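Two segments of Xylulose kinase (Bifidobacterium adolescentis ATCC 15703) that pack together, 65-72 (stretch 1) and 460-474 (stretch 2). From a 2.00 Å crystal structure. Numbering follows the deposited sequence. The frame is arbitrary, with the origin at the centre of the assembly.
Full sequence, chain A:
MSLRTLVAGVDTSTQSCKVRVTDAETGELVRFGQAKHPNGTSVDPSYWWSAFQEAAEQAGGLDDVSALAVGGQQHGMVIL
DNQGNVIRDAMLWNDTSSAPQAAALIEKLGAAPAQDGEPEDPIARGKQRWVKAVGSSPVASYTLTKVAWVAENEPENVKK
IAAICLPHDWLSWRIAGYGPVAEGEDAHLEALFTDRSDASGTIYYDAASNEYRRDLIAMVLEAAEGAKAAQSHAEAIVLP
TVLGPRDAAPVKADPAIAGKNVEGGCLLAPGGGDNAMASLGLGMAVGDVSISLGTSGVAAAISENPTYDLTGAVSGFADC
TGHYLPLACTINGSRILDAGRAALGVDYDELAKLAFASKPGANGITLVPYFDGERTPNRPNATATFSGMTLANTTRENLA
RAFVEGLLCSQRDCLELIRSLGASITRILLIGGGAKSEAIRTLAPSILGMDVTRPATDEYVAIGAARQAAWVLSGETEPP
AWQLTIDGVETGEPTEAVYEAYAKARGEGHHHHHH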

# COMPACT_ATOMS: atom_id res chain seq x y z
N VAL A 65 -16.06 22.78 5.56
CA VAL A 65 -15.71 21.71 4.64
C VAL A 65 -16.94 20.87 4.25
O VAL A 65 -17.73 20.48 5.11
CB VAL A 65 -14.58 20.82 5.23
CG1 VAL A 65 -14.32 19.62 4.37
CG2 VAL A 65 -13.31 21.66 5.41
N SER A 66 -17.07 20.61 2.94
CA SER A 66 -18.24 19.97 2.33
C SER A 66 -18.13 18.45 2.08
O SER A 66 -19.13 17.75 1.93
CB SER A 66 -18.57 20.67 1.01
OG SER A 66 -19.07 21.97 1.24
N ALA A 67 -16.90 17.94 2.03
CA ALA A 67 -16.69 16.50 1.93
C ALA A 67 -15.30 16.18 2.44
O ALA A 67 -14.40 17.01 2.35
CB ALA A 67 -16.85 16.02 0.50
N LEU A 68 -15.13 14.97 2.97
CA LEU A 68 -13.87 14.56 3.57
C LEU A 68 -13.61 13.07 3.26
O LEU A 68 -14.55 12.27 3.22
CB LEU A 68 -13.92 14.79 5.08
CG LEU A 68 -12.75 14.37 5.97
CD1 LEU A 68 -12.70 15.29 7.19
CD2 LEU A 68 -12.81 12.90 6.41
N ALA A 69 -12.34 12.73 3.02
CA ALA A 69 -11.92 11.34 2.83
C ALA A 69 -10.66 11.05 3.62
O ALA A 69 -9.78 11.91 3.74
CB ALA A 69 -11.66 11.05 1.36
N VAL A 70 -10.56 9.83 4.13
CA VAL A 70 -9.38 9.42 4.88
C VAL A 70 -8.59 8.37 4.10
O VAL A 70 -9.10 7.31 3.75
CB VAL A 70 -9.76 8.83 6.24
CG1 VAL A 70 -8.52 8.43 7.00
CG2 VAL A 70 -10.58 9.83 7.02
N GLY A 71 -7.33 8.69 3.80
CA GLY A 71 -6.41 7.72 3.26
C GLY A 71 -5.64 7.16 4.45
O GLY A 71 -5.23 7.92 5.32
N GLY A 72 -5.47 5.84 4.51
CA GLY A 72 -4.87 5.23 5.67
C GLY A 72 -3.77 4.22 5.39
O GLY A 72 -3.74 3.59 4.32
N TYR A 460 1.02 13.26 -1.48
CA TYR A 460 0.18 12.59 -2.47
C TYR A 460 -1.02 11.88 -1.84
O TYR A 460 -2.09 11.83 -2.46
CB TYR A 460 0.98 11.59 -3.32
CG TYR A 460 2.29 12.11 -3.86
CD1 TYR A 460 2.36 13.34 -4.51
CD2 TYR A 460 3.45 11.36 -3.75
CE1 TYR A 460 3.55 13.80 -5.02
CE2 TYR A 460 4.66 11.82 -4.25
CZ TYR A 460 4.70 13.05 -4.89
OH TYR A 460 5.90 13.52 -5.39
N VAL A 461 -0.86 11.33 -0.64
CA VAL A 461 -1.98 10.62 -0.01
C VAL A 461 -3.10 11.59 0.37
O VAL A 461 -4.28 11.35 0.05
CB VAL A 461 -1.56 9.83 1.25
CG1 VAL A 461 -2.81 9.33 1.99
CG2 VAL A 461 -0.65 8.67 0.88
N ALA A 462 -2.72 12.66 1.05
CA ALA A 462 -3.67 13.71 1.45
C ALA A 462 -4.33 14.35 0.24
O ALA A 462 -5.53 14.64 0.26
CB ALA A 462 -2.98 14.77 2.31
N ILE A 463 -3.56 14.57 -0.82
CA ILE A 463 -4.10 15.13 -2.06
C ILE A 463 -5.08 14.15 -2.70
O ILE A 463 -6.15 14.55 -3.14
CB ILE A 463 -2.99 15.51 -3.06
CG1 ILE A 463 -2.14 16.65 -2.51
CG2 ILE A 463 -3.57 15.88 -4.42
CD1 ILE A 463 -1.18 17.22 -3.52
N GLY A 464 -4.71 12.87 -2.76
CA GLY A 464 -5.59 11.84 -3.29
C GLY A 464 -6.90 11.73 -2.53
O GLY A 464 -7.96 11.55 -3.13
N ALA A 465 -6.84 11.82 -1.20
CA ALA A 465 -8.06 11.76 -0.41
C ALA A 465 -8.95 12.98 -0.67
O ALA A 465 -10.18 12.85 -0.74
CB ALA A 465 -7.75 11.60 1.09
N ALA A 466 -8.34 14.15 -0.81
CA ALA A 466 -9.12 15.34 -1.12
C ALA A 466 -9.74 15.22 -2.51
O ALA A 466 -10.86 15.65 -2.73
CB ALA A 466 -8.25 16.62 -1.03
N ARG A 467 -8.99 14.64 -3.44
CA ARG A 467 -9.49 14.46 -4.81
C ARG A 467 -10.69 13.52 -4.83
O ARG A 467 -11.64 13.72 -5.58
CB ARG A 467 -8.38 13.93 -5.74
CG ARG A 467 -8.70 14.07 -7.22
CD ARG A 467 -7.56 13.59 -8.15
NE ARG A 467 -7.96 13.74 -9.56
CZ ARG A 467 -7.63 12.90 -10.54
NH1 ARG A 467 -6.89 11.83 -10.30
NH2 ARG A 467 -8.06 13.14 -11.78
N GLN A 468 -10.66 12.52 -3.96
CA GLN A 468 -11.77 11.58 -3.92
C GLN A 468 -12.99 12.21 -3.29
O GLN A 468 -14.12 11.97 -3.73
CB GLN A 468 -11.38 10.30 -3.17
CG GLN A 468 -12.51 9.27 -3.08
CD GLN A 468 -12.27 8.27 -1.94
OE1 GLN A 468 -12.35 8.63 -0.77
NE2 GLN A 468 -11.98 7.02 -2.29
N ALA A 469 -12.78 13.01 -2.25
CA ALA A 469 -13.90 13.72 -1.62
C ALA A 469 -14.51 14.73 -2.61
O ALA A 469 -15.73 14.85 -2.70
CB ALA A 469 -13.44 14.43 -0.35
N ALA A 470 -13.65 15.44 -3.34
CA ALA A 470 -14.15 16.36 -4.38
C ALA A 470 -14.88 15.61 -5.51
O ALA A 470 -15.90 16.06 -6.04
CB ALA A 470 -13.02 17.20 -4.92
N TRP A 471 -14.36 14.44 -5.87
CA TRP A 471 -15.01 13.59 -6.86
C TRP A 471 -16.44 13.20 -6.44
O TRP A 471 -17.40 13.38 -7.20
CB TRP A 471 -14.15 12.33 -7.08
CG TRP A 471 -14.56 11.42 -8.22
CD1 TRP A 471 -15.51 11.66 -9.18
CD2 TRP A 471 -13.98 10.15 -8.54
NE1 TRP A 471 -15.57 10.59 -10.07
CE2 TRP A 471 -14.63 9.66 -9.69
CE3 TRP A 471 -12.97 9.38 -7.95
CZ2 TRP A 471 -14.30 8.43 -10.26
CZ3 TRP A 471 -12.65 8.16 -8.51
CH2 TRP A 471 -13.31 7.69 -9.66
N VAL A 472 -16.57 12.68 -5.22
CA VAL A 472 -17.88 12.30 -4.68
C VAL A 472 -18.81 13.52 -4.59
O VAL A 472 -19.96 13.48 -5.03
CB VAL A 472 -17.75 11.64 -3.28
CG1 VAL A 472 -19.13 11.37 -2.69
CG2 VAL A 472 -16.93 10.34 -3.36
N LEU A 473 -18.29 14.61 -4.04
CA LEU A 473 -19.07 15.83 -3.91
C LEU A 473 -19.60 16.34 -5.25
O LEU A 473 -20.71 16.87 -5.32
CB LEU A 473 -18.23 16.91 -3.22
CG LEU A 473 -18.83 18.31 -3.01
CD1 LEU A 473 -20.16 18.28 -2.23
CD2 LEU A 473 -17.81 19.19 -2.32
N SER A 474 -18.81 16.20 -6.31
CA SER A 474 -19.17 16.77 -7.62
C SER A 474 -20.25 15.95 -8.34
O SER A 474 -21.02 16.49 -9.16
CB SER A 474 -17.95 16.83 -8.53
OG SER A 474 -17.71 15.56 -9.11

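No hydrogen bond or salt bridge joins these two stretches; a strand and the helix 460-474 are held by close apolar packing. Their axes approach to 6.6 Å and run at 141° to one another, so the helix descends as the strand climbs, and 385 Å² of surface is buried between the two stretches.

The heart of the contact is alanine against alanine. Strand residues alternate, so Ala67 and Ala69 turn CB toward the helix while Leu68 and Val70 direct theirs away. On the helix, Val461, Ala465, Ala469, Val472 and Leu473 point toward the strand. Ala67 CB lies 3.9 Å from Ala469 CB, and Ala69 CB sits 4.0 Å from Ala465 CB and 4.2 Å from Ala469 CB. Methyl groups this small let the backbones come close, with the CA atoms of Ala69 and Ala465 only 5.1 Å apart.

That closeness brings methyls against backbone atoms as well. Ala69 CB is 3.1 Å from Ala465 O, a tight van der Waals contact; this oxygen already accepts a helical hydrogen bond from Ala469 N. Likewise Ala67 CB lies 3.6 Å from Ala469 O, which accepts a hydrogen bond from Leu473 N. From the helix side, Ala469 CB rests 3.8 Å from Leu68 N.

Larger side chains fit toward the ends. Leu473 reaches Ser66, its CD2 3.7 Å from Ser66 CB, and its CB lies 4.1 Å from Ala67 CB. At the other end, Val461 CG1 approaches Gly71 CA to 4.1 Å; a CB on Gly71 would stand 2.9 Å from that CG1, a clash, so glycine suits the spot.

Gln468 is the one polar side chain of the helix that touches the other stretch. Its CB points sideways, but its end swings nearer, bringing OE1 to 3.3 Å from Ala69 CB. Its amide group makes its hydrogen bonds elsewhere in the structure.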